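Divalent-cation tolerance protein CutA (Thermus thermophilus, PDB 1NZA) is a homotrimeric member of the CutA family that is probably involved in resistance toward heavy metals. Local coordinates at residues Glu2-Thr8 with Glu81-Ile87; Ala28-Val34 with Leu53-Thr59; Lys58-Ala63 with Leu98-Gly103. All coordinates share one frame. Residue numbers count along the deposited sequence, not the author numbering.

The chain opens with strand 2-9, an inner strand of a four-stranded antiparallel sheet. Segment 28-34 follows helix 12-24 and leads into strand 30-42, outermost in the sheet of this chain but paired with a strand of a neighbouring subunit. That strand turns back in a long hairpin, and interaction 2 closes the hairpin against 53-59. Interaction 1 closes a much larger loop, from 2-8 to 81-87, and interaction 2 is nested inside it. Interaction 3 starts on strand 47-60, shares Lys-58 and Thr-59 with interaction 2, and joins that strand to residues 98-103; it opens after interaction 2 closes. It crosses interaction 1 along the chain, and the Glu-2/Arg-99 salt bridge links them. Strands 2-9 and 47-60 are neighbours.

Interaction 1 of 3, residues Glu2-Thr8 with Glu81-Ile87; sequences EEVVLIT and EIVALPI. With NA (sodium ion), chain B.
A sodium ion sits at one end of this strand pair. Thr-8 OG1 binds it at 2.3 Å and also donates a 2.8 Å hydrogen bond to Glu-81 OE2. Thr-8 is p; Glu-81 has chi1 and chi2 both t. Water 2 joins the ion to Glu-81 OE2; Glu-52 and water 3 also bind it. Strands 2-8 and 82-86 run antiparallel, their axes 4.5 Å apart at closest approach and at 148°. Val-4/Leu-85 and Leu-6/Val-83 are hydrogen-bonded pairs. Val-4 N to Leu-85 O is 3.0 Å, Leu-85 N to Val-4 O 2.9 Å, Leu-6 N to Val-83 O 2.8 Å and Val-83 N to Leu-6 O 3.1 Å. Ile-87 N donates to Glu-2 O at 3.1 Å. Val-5/Ala-84 is a non-hydrogen-bonded pair, with CA atoms 4.2 Å apart. Val-5 and Ile-82 face helix 64-74. On the other face, Leu-6 CB meets Val-83 CG2 at 3.6 Å, and Leu-85 packs on Leu-85 of the third subunit. This is a sheet of the ferredoxin-like CutA fold, continued into the second subunit by Val-83 and Ala-84. Glu-81 OE1 forms a salt bridge with Lys-58 of that subunit, so one carboxylate joins the ion site to the trimer interface.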
loop_
_atom_site.group_PDB
_atom_site.type_symbol
_atom_site.label_atom_id
_atom_site.label_comp_id
_atom_site.label_asym_id
_atom_site.label_seq_id
_atom_site.Cartn_x
_atom_site.Cartn_y
_atom_site.Cartn_z
ATOM N N GLU A 2 -13.133 1.351 8.725
ATOM C CA GLU A 2 -12.841 0.635 7.486
ATOM C C GLU A 2 -11.326 0.504 7.461
ATOM O O GLU A 2 -10.621 1.377 7.962
ATOM C CB GLU A 2 -13.315 1.413 6.258
ATOM C CG GLU A 2 -14.801 1.712 6.225
ATOM C CD GLU A 2 -15.140 3.030 6.890
ATOM O OE1 GLU A 2 -16.291 3.492 6.750
ATOM O OE2 GLU A 2 -14.256 3.607 7.555
ATOM N N GLU A 3 -10.829 -0.578 6.879
ATOM C CA GLU A 3 -9.390 -0.814 6.849
ATOM C C GLU A 3 -8.923 -1.450 5.555
ATOM O O GLU A 3 -9.706 -2.086 4.850
ATOM C CB GLU A 3 -8.995 -1.765 7.979
ATOM C CG GLU A 3 -9.159 -1.237 9.387
ATOM C CD GLU A 3 -8.942 -2.322 10.433
ATOM O OE1 GLU A 3 -8.390 -2.009 11.508
ATOM O OE2 GLU A 3 -9.331 -3.484 10.186
ATOM N N VAL A 4 -7.642 -1.254 5.248
ATOM C CA VAL A 4 -7.019 -1.888 4.089
ATOM C C VAL A 4 -6.025 -2.843 4.748
ATOM O O VAL A 4 -5.064 -2.410 5.393
ATOM C CB VAL A 4 -6.237 -0.898 3.204
ATOM C CG1 VAL A 4 -5.449 -1.677 2.144
ATOM C CG2 VAL A 4 -7.196 0.069 2.515
ATOM N N VAL A 5 -6.280 -4.140 4.616
ATOM C CA VAL A 5 -5.421 -5.151 5.219
ATOM C C VAL A 5 -4.423 -5.711 4.228
ATOM O O VAL A 5 -4.789 -6.072 3.109
ATOM C CB VAL A 5 -6.275 -6.300 5.798
ATOM C CG1 VAL A 5 -5.398 -7.454 6.227
ATOM C CG2 VAL A 5 -7.075 -5.788 6.983
ATOM N N LEU A 6 -3.155 -5.761 4.635
ATOM C CA LEU A 6 -2.099 -6.298 3.783
ATOM C C LEU A 6 -1.790 -7.725 4.214
ATOM O O LEU A 6 -1.690 -8.014 5.409
ATOM C CB LEU A 6 -0.818 -5.465 3.904
ATOM C CG LEU A 6 -0.906 -3.953 3.678
ATOM C CD1 LEU A 6 0.499 -3.357 3.642
ATOM C CD2 LEU A 6 -1.625 -3.668 2.395
ATOM N N ILE A 7 -1.630 -8.610 3.236
ATOM C CA ILE A 7 -1.312 -10.011 3.493
ATOM C C ILE A 7 -0.400 -10.444 2.355
ATOM O O ILE A 7 -0.674 -10.128 1.201
ATOM C CB ILE A 7 -2.568 -10.916 3.427
ATOM C CG1 ILE A 7 -3.621 -10.453 4.438
ATOM C CG2 ILE A 7 -2.182 -12.371 3.722
ATOM C CD1 ILE A 7 -4.963 -11.125 4.254
ATOM N N THR A 8 0.692 -11.130 2.661
ATOM C CA THR A 8 1.536 -11.616 1.579
ATOM C C THR A 8 1.388 -13.130 1.576
ATOM O O THR A 8 1.162 -13.738 2.627
ATOM C CB THR A 8 3.005 -11.209 1.750
ATOM O OG1 THR A 8 3.418 -11.458 3.096
ATOM C CG2 THR A 8 3.183 -9.729 1.425
ATOM N N GLU A 81 1.639 -12.855 7.528
ATOM C CA GLU A 81 1.578 -11.418 7.690
ATOM C C GLU A 81 0.148 -10.970 7.470
ATOM O O GLU A 81 -0.432 -11.235 6.416
ATOM C CB GLU A 81 2.459 -10.704 6.669
ATOM C CG GLU A 81 2.225 -9.195 6.662
ATOM C CD GLU A 81 2.969 -8.482 5.559
ATOM O OE1 GLU A 81 3.079 -7.243 5.640
ATOM O OE2 GLU A 81 3.435 -9.151 4.611
ATOM N N ILE A 82 -0.421 -10.306 8.471
ATOM C CA ILE A 82 -1.771 -9.764 8.381
ATOM C C ILE A 82 -1.732 -8.444 9.138
ATOM O O ILE A 82 -1.780 -8.433 10.370
ATOM C CB ILE A 82 -2.830 -10.660 9.065
ATOM C CG1 ILE A 82 -2.681 -12.109 8.601
ATOM C CG2 ILE A 82 -4.230 -10.151 8.724
ATOM C CD1 ILE A 82 -3.673 -13.066 9.250
ATOM N N VAL A 83 -1.625 -7.333 8.413
ATOM C CA VAL A 83 -1.576 -6.025 9.056
ATOM C C VAL A 83 -2.651 -5.112 8.486
ATOM O O VAL A 83 -2.827 -5.032 7.271
ATOM C CB VAL A 83 -0.193 -5.355 8.875
ATOM C CG1 VAL A 83 0.909 -6.273 9.414
ATOM C CG2 VAL A 83 0.045 -5.021 7.412
ATOM N N ALA A 84 -3.371 -4.427 9.369
ATOM C CA ALA A 84 -4.438 -3.529 8.946
ATOM C C ALA A 84 -4.026 -2.064 9.029
ATOM O O ALA A 84 -3.477 -1.622 10.039
ATOM C CB ALA A 84 -5.681 -3.760 9.805
ATOM N N LEU A 85 -4.293 -1.321 7.959
ATOM C CA LEU A 85 -3.990 0.104 7.902
ATOM C C LEU A 85 -5.338 0.810 7.959
ATOM O O LEU A 85 -6.267 0.447 7.247
ATOM C CB LEU A 85 -3.282 0.451 6.592
ATOM C CG LEU A 85 -2.047 -0.386 6.264
ATOM C CD1 LEU A 85 -1.487 0.081 4.934
ATOM C CD2 LEU A 85 -0.999 -0.242 7.356
ATOM N N PRO A 86 -5.461 1.849 8.793
ATOM C CA PRO A 86 -6.749 2.538 8.878
ATOM C C PRO A 86 -7.095 3.434 7.694
ATOM O O PRO A 86 -6.227 4.107 7.146
ATOM C CB PRO A 86 -6.613 3.331 10.174
ATOM C CG PRO A 86 -5.171 3.760 10.124
ATOM C CD PRO A 86 -4.449 2.500 9.647
ATOM N N ILE A 87 -8.362 3.419 7.290
ATOM C CA ILE A 87 -8.830 4.280 6.210
ATOM C C ILE A 87 -9.353 5.553 6.879
ATOM O O ILE A 87 -10.379 5.527 7.580
ATOM C CB ILE A 87 -9.965 3.614 5.389
ATOM C CG1 ILE A 87 -9.393 2.438 4.586
ATOM C CG2 ILE A 87 -10.622 4.645 4.459
ATOM C CD1 ILE A 87 -10.415 1.637 3.798
HETATM NA NA NA B . 5.546 -12.220 3.485
HETATM O O HOH W 1 -12.959 5.959 7.145
HETATM O O HOH W 2 6.016 -9.843 4.222
HETATM O O HOH W 3 7.832 -12.837 3.904
#

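Interaction 2 of 3, residues Ala28-Val34 with Leu53-Thr59; sequences AACVNIV and LLLLVKT
Strands 30-34 and 53-59 run antiparallel, with axes 4.6 Å apart at 162°. Asn-32/Leu-56 and Val-34/Leu-54 are hydrogen-bonded pairs. Asn-32 N to Leu-56 O is 2.9 Å and Leu-56 N to Asn-32 O 2.8 Å. Val-34 N to Leu-54 O is 2.8 Å and Leu-54 N to Val-34 O 2.9 Å. Val-31/Val-57 and Ile-33/Leu-55 are non-hydrogen-bonded pairs. At the far end Lys-58 N donates to Cys-30 O at 3.0 Å, and Ala-29 N to Lys-58 O at 3.1 Å. The segments belong to the long beta hairpin of the CutA fold. Its strand 30-42 pairs with a strand of the third subunit, so the sheet runs on across the trimer. Val-31 and Leu-55 face helix 12-24. Ile-33 CG1 touches Leu-55 CD2 at 3.8 Å, and Ala-28 CB touches Val-57 CG1 at 3.3 Å. Asn-32 and Lys-58 share the opposite face. Lys-58 has chi1 and chi2 both m, and its NZ donates to Asn-32 OD1 at 2.7 Å. The same ammonium forms a salt bridge with Glu-81 of the third subunit.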
loop_
_atom_site.group_PDB
_atom_site.type_symbol
_atom_site.label_atom_id
_atom_site.label_comp_id
_atom_site.label_asym_id
_atom_site.label_seq_id
_atom_site.Cartn_x
_atom_site.Cartn_y
_atom_site.Cartn_z
ATOM N N ALA A 28 -14.697 -9.410 3.536
ATOM C CA ALA A 28 -14.058 -8.343 2.779
ATOM C C ALA A 28 -14.951 -8.093 1.570
ATOM O O ALA A 28 -15.609 -9.014 1.083
ATOM C CB ALA A 28 -12.663 -8.769 2.338
ATOM N N ALA A 29 -14.989 -6.852 1.097
ATOM C CA ALA A 29 -15.821 -6.503 -0.046
ATOM C C ALA A 29 -15.005 -6.565 -1.326
ATOM O O ALA A 29 -15.535 -6.815 -2.409
ATOM C CB ALA A 29 -16.383 -5.105 0.124
ATOM N N CYS A 30 -13.706 -6.335 -1.187
ATOM C CA CYS A 30 -12.815 -6.337 -2.339
ATOM C C CYS A 30 -11.421 -6.780 -1.941
ATOM O O CYS A 30 -10.979 -6.533 -0.819
ATOM C CB CYS A 30 -12.752 -4.927 -2.922
ATOM S SG CYS A 30 -11.609 -4.721 -4.307
ATOM N N VAL A 31 -10.731 -7.448 -2.858
ATOM C CA VAL A 31 -9.362 -7.877 -2.601
ATOM C C VAL A 31 -8.553 -7.678 -3.874
ATOM O O VAL A 31 -8.961 -8.136 -4.944
ATOM C CB VAL A 31 -9.282 -9.366 -2.206
ATOM C CG1 VAL A 31 -7.829 -9.779 -2.059
ATOM C CG2 VAL A 31 -10.023 -9.606 -0.896
ATOM N N ASN A 32 -7.425 -6.978 -3.763
ATOM C CA ASN A 32 -6.551 -6.748 -4.915
ATOM C C ASN A 32 -5.328 -7.637 -4.750
ATOM O O ASN A 32 -4.747 -7.691 -3.667
ATOM C CB ASN A 32 -6.046 -5.300 -4.970
ATOM C CG ASN A 32 -7.157 -4.281 -4.996
ATOM O OD1 ASN A 32 -7.128 -3.310 -4.240
ATOM N ND2 ASN A 32 -8.134 -4.479 -5.875
ATOM N N ILE A 33 -4.931 -8.319 -5.822
ATOM C CA ILE A 33 -3.750 -9.173 -5.785
ATOM C C ILE A 33 -2.661 -8.531 -6.630
ATOM O O ILE A 33 -2.864 -8.279 -7.822
ATOM C CB ILE A 33 -4.047 -10.573 -6.357
ATOM C CG1 ILE A 33 -5.151 -11.243 -5.530
ATOM C CG2 ILE A 33 -2.756 -11.420 -6.376
ATOM C CD1 ILE A 33 -5.609 -12.584 -6.093
ATOM N N VAL A 34 -1.519 -8.248 -6.007
ATOM C CA VAL A 34 -0.380 -7.653 -6.710
ATOM C C VAL A 34 0.697 -8.733 -6.810
ATOM O O VAL A 34 1.268 -9.150 -5.814
ATOM C CB VAL A 34 0.176 -6.451 -5.937
ATOM C CG1 VAL A 34 1.328 -5.829 -6.716
ATOM C CG2 VAL A 34 -0.931 -5.433 -5.688
ATOM N N LEU A 53 3.227 -12.630 -3.322
ATOM C CA LEU A 53 2.196 -11.810 -3.933
ATOM C C LEU A 53 1.573 -11.071 -2.770
ATOM O O LEU A 53 1.530 -11.586 -1.647
ATOM C CB LEU A 53 1.134 -12.648 -4.634
ATOM C CG LEU A 53 1.589 -13.377 -5.895
ATOM C CD1 LEU A 53 2.175 -14.729 -5.541
ATOM C CD2 LEU A 53 0.398 -13.536 -6.816
ATOM N N LEU A 54 1.097 -9.862 -3.038
ATOM C CA LEU A 54 0.496 -9.038 -2.003
ATOM C C LEU A 54 -1.005 -8.978 -2.169
ATOM O O LEU A 54 -1.502 -8.820 -3.276
ATOM C CB LEU A 54 1.059 -7.614 -2.079
ATOM C CG LEU A 54 0.467 -6.537 -1.160
ATOM C CD1 LEU A 54 0.870 -6.805 0.280
ATOM C CD2 LEU A 54 0.968 -5.167 -1.590
ATOM N N LEU A 55 -1.732 -9.111 -1.068
ATOM C CA LEU A 55 -3.183 -8.994 -1.124
ATOM C C LEU A 55 -3.530 -7.695 -0.396
ATOM O O LEU A 55 -3.039 -7.466 0.714
ATOM C CB LEU A 55 -3.879 -10.144 -0.388
ATOM C CG LEU A 55 -3.586 -11.611 -0.721
ATOM C CD1 LEU A 55 -4.737 -12.457 -0.208
ATOM C CD2 LEU A 55 -3.422 -11.810 -2.205
ATOM N N LEU A 56 -4.322 -6.836 -1.035
ATOM C CA LEU A 56 -4.786 -5.590 -0.406
ATOM C C LEU A 56 -6.264 -5.867 -0.178
ATOM O O LEU A 56 -7.041 -5.951 -1.129
ATOM C CB LEU A 56 -4.617 -4.387 -1.338
ATOM C CG LEU A 56 -3.199 -4.007 -1.768
ATOM C CD1 LEU A 56 -3.223 -2.710 -2.573
ATOM C CD2 LEU A 56 -2.343 -3.830 -0.551
ATOM N N VAL A 57 -6.648 -6.012 1.088
ATOM C CA VAL A 57 -8.024 -6.349 1.450
ATOM C C VAL A 57 -8.830 -5.194 2.039
ATOM O O VAL A 57 -8.434 -4.612 3.043
ATOM C CB VAL A 57 -8.027 -7.501 2.478
ATOM C CG1 VAL A 57 -9.451 -8.003 2.700
ATOM C CG2 VAL A 57 -7.119 -8.631 1.994
ATOM N N LYS A 58 -9.965 -4.880 1.417
ATOM C CA LYS A 58 -10.836 -3.802 1.896
ATOM C C LYS A 58 -11.857 -4.416 2.856
ATOM O O LYS A 58 -12.756 -5.143 2.436
ATOM C CB LYS A 58 -11.561 -3.154 0.719
ATOM C CG LYS A 58 -10.684 -2.950 -0.507
ATOM C CD LYS A 58 -9.474 -2.082 -0.216
ATOM C CE LYS A 58 -8.400 -2.316 -1.263
ATOM N NZ LYS A 58 -8.979 -2.278 -2.644
ATOM N N THR A 59 -11.729 -4.109 4.143
ATOM C CA THR A 59 -12.627 -4.690 5.137
ATOM C C THR A 59 -12.919 -3.719 6.287
ATOM O O THR A 59 -12.760 -2.511 6.132
ATOM C CB THR A 59 -12.000 -5.990 5.681
ATOM O OG1 THR A 59 -12.903 -6.638 6.586
ATOM C CG2 THR A 59 -10.691 -5.685 6.382
#

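Interaction 3 of 3, residues Lys58-Ala63 with Leu98-Gly103; sequences KTTTHA and LRENTG
This partly buried contact packs the end of helix 92-100 and the C-terminal tail against the end of strand 47-60 and the turn after it. Residues 58-60 are extended, and 61-63 turn with helical phi/psi. Asn-101 is the first residue after the helix to leave helical angles. Leu-98 has chi1 and chi2 both t. Leu-98 CD2 is 3.4 Å from Thr-59 O and 3.7 Å from Thr-60 CG2, and Leu-98 CD1 is 3.9 Å from Lys-58 CB. Thr-102, in the m rotamer, places its CG2 3.5 Å from Ala-63 CB and 3.7 Å from Thr-60 OG1. Thr-102 OG1 donates back to Leu-98 O at 2.7 Å. His-62 ND1 makes a weak 2.8 Å hydrogen bond to Gly-103 O of the terminal carboxylate. Water 4 lies 2.9 Å from both Gly-103 O and Thr-60 OG1. The guanidinium of Arg-99 forms a salt bridge with Glu-2. This is the last helix of the ferredoxin-like CutA fold, packed through its final turn and the tail on an inner sheet strand.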
loop_
_atom_site.group_PDB
_atom_site.type_symbol
_atom_site.label_atom_id
_atom_site.label_comp_id
_atom_site.label_asym_id
_atom_site.label_seq_id
_atom_site.Cartn_x
_atom_site.Cartn_y
_atom_site.Cartn_z
ATOM N N LYS A 58 -9.965 -4.880 1.417
ATOM C CA LYS A 58 -10.836 -3.802 1.896
ATOM C C LYS A 58 -11.857 -4.416 2.856
ATOM O O LYS A 58 -12.756 -5.143 2.436
ATOM C CB LYS A 58 -11.561 -3.154 0.719
ATOM C CG LYS A 58 -10.684 -2.950 -0.507
ATOM C CD LYS A 58 -9.474 -2.082 -0.216
ATOM C CE LYS A 58 -8.400 -2.316 -1.263
ATOM N NZ LYS A 58 -8.979 -2.278 -2.644
ATOM N N THR A 59 -11.729 -4.109 4.143
ATOM C CA THR A 59 -12.627 -4.690 5.137
ATOM C C THR A 59 -12.919 -3.719 6.287
ATOM O O THR A 59 -12.760 -2.511 6.132
ATOM C CB THR A 59 -12.000 -5.990 5.681
ATOM O OG1 THR A 59 -12.903 -6.638 6.586
ATOM C CG2 THR A 59 -10.691 -5.685 6.382
ATOM N N THR A 60 -13.365 -4.250 7.426
ATOM C CA THR A 60 -13.675 -3.421 8.592
ATOM C C THR A 60 -13.115 -4.036 9.876
ATOM O O THR A 60 -12.778 -5.221 9.922
ATOM C CB THR A 60 -15.195 -3.250 8.779
ATOM O OG1 THR A 60 -15.767 -4.497 9.187
ATOM C CG2 THR A 60 -15.846 -2.809 7.486
ATOM N N THR A 61 -13.020 -3.225 10.925
ATOM C CA THR A 61 -12.502 -3.702 12.201
ATOM C C THR A 61 -13.401 -4.780 12.799
ATOM O O THR A 61 -12.941 -5.623 13.567
ATOM C CB THR A 61 -12.374 -2.554 13.218
ATOM O OG1 THR A 61 -13.616 -1.842 13.296
ATOM C CG2 THR A 61 -11.270 -1.603 12.803
ATOM N N HIS A 62 -14.681 -4.756 12.446
ATOM C CA HIS A 62 -15.611 -5.748 12.973
ATOM C C HIS A 62 -15.397 -7.119 12.342
ATOM O O HIS A 62 -15.609 -8.148 12.987
ATOM C CB HIS A 62 -17.059 -5.300 12.757
ATOM C CG HIS A 62 -18.075 -6.271 13.277
ATOM N ND1 HIS A 62 -18.392 -7.442 12.621
ATOM C CD2 HIS A 62 -18.824 -6.259 14.405
ATOM C CE1 HIS A 62 -19.293 -8.108 13.321
ATOM N NE2 HIS A 62 -19.573 -7.412 14.408
ATOM N N ALA A 63 -14.974 -7.131 11.083
ATOM C CA ALA A 63 -14.738 -8.383 10.378
ATOM C C ALA A 63 -13.323 -8.897 10.600
ATOM O O ALA A 63 -13.074 -10.097 10.513
ATOM C CB ALA A 63 -14.991 -8.197 8.882
ATOM N N LEU A 98 -18.520 -0.817 0.871
ATOM C CA LEU A 98 -17.555 -1.630 1.597
ATOM C C LEU A 98 -18.172 -2.193 2.876
ATOM O O LEU A 98 -18.061 -3.386 3.152
ATOM C CB LEU A 98 -16.313 -0.788 1.918
ATOM C CG LEU A 98 -15.062 -1.475 2.473
ATOM C CD1 LEU A 98 -13.901 -0.491 2.450
ATOM C CD2 LEU A 98 -15.308 -1.974 3.892
ATOM N N ARG A 99 -18.824 -1.337 3.659
ATOM C CA ARG A 99 -19.449 -1.788 4.897
ATOM C C ARG A 99 -20.652 -2.673 4.588
ATOM O O ARG A 99 -20.821 -3.739 5.177
ATOM C CB ARG A 99 -19.882 -0.587 5.741
ATOM C CG ARG A 99 -18.726 0.279 6.213
ATOM C CD ARG A 99 -19.200 1.304 7.229
ATOM N NE ARG A 99 -20.212 2.202 6.682
ATOM C CZ ARG A 99 -19.946 3.270 5.936
ATOM N NH1 ARG A 99 -18.693 3.586 5.644
ATOM N NH2 ARG A 99 -20.937 4.022 5.477
ATOM N N GLU A 100 -21.472 -2.222 3.646
ATOM C CA GLU A 100 -22.664 -2.946 3.221
ATOM C C GLU A 100 -22.381 -4.394 2.817
ATOM O O GLU A 100 -23.232 -5.267 2.988
ATOM C CB GLU A 100 -23.314 -2.199 2.049
ATOM C CG GLU A 100 -24.324 -3.007 1.242
ATOM C CD GLU A 100 -24.916 -2.211 0.087
ATOM O OE1 GLU A 100 -25.688 -1.263 0.348
ATOM O OE2 GLU A 100 -24.605 -2.526 -1.082
ATOM N N ASN A 101 -21.186 -4.649 2.290
ATOM C CA ASN A 101 -20.823 -5.994 1.844
ATOM C C ASN A 101 -19.834 -6.733 2.742
ATOM O O ASN A 101 -19.254 -7.741 2.339
ATOM C CB ASN A 101 -20.274 -5.926 0.417
ATOM C CG ASN A 101 -21.333 -5.533 -0.589
ATOM O OD1 ASN A 101 -22.245 -6.305 -0.880
ATOM N ND2 ASN A 101 -21.226 -4.324 -1.118
ATOM N N THR A 102 -19.644 -6.233 3.958
ATOM C CA THR A 102 -18.739 -6.866 4.907
ATOM C C THR A 102 -19.523 -7.221 6.167
ATOM O O THR A 102 -20.365 -6.447 6.617
ATOM C CB THR A 102 -17.564 -5.924 5.274
ATOM O OG1 THR A 102 -16.813 -5.619 4.093
ATOM C CG2 THR A 102 -16.644 -6.586 6.286
ATOM N N GLY A 103 -19.255 -8.396 6.726
ATOM C CA GLY A 103 -19.958 -8.812 7.926
ATOM C C GLY A 103 -19.027 -9.104 9.087
ATOM O O GLY A 103 -19.025 -8.318 10.059
ATOM O OXT GLY A 103 -18.293 -10.114 9.027
HETATM O O HOH W 4 -18.485 -5.577 9.284
#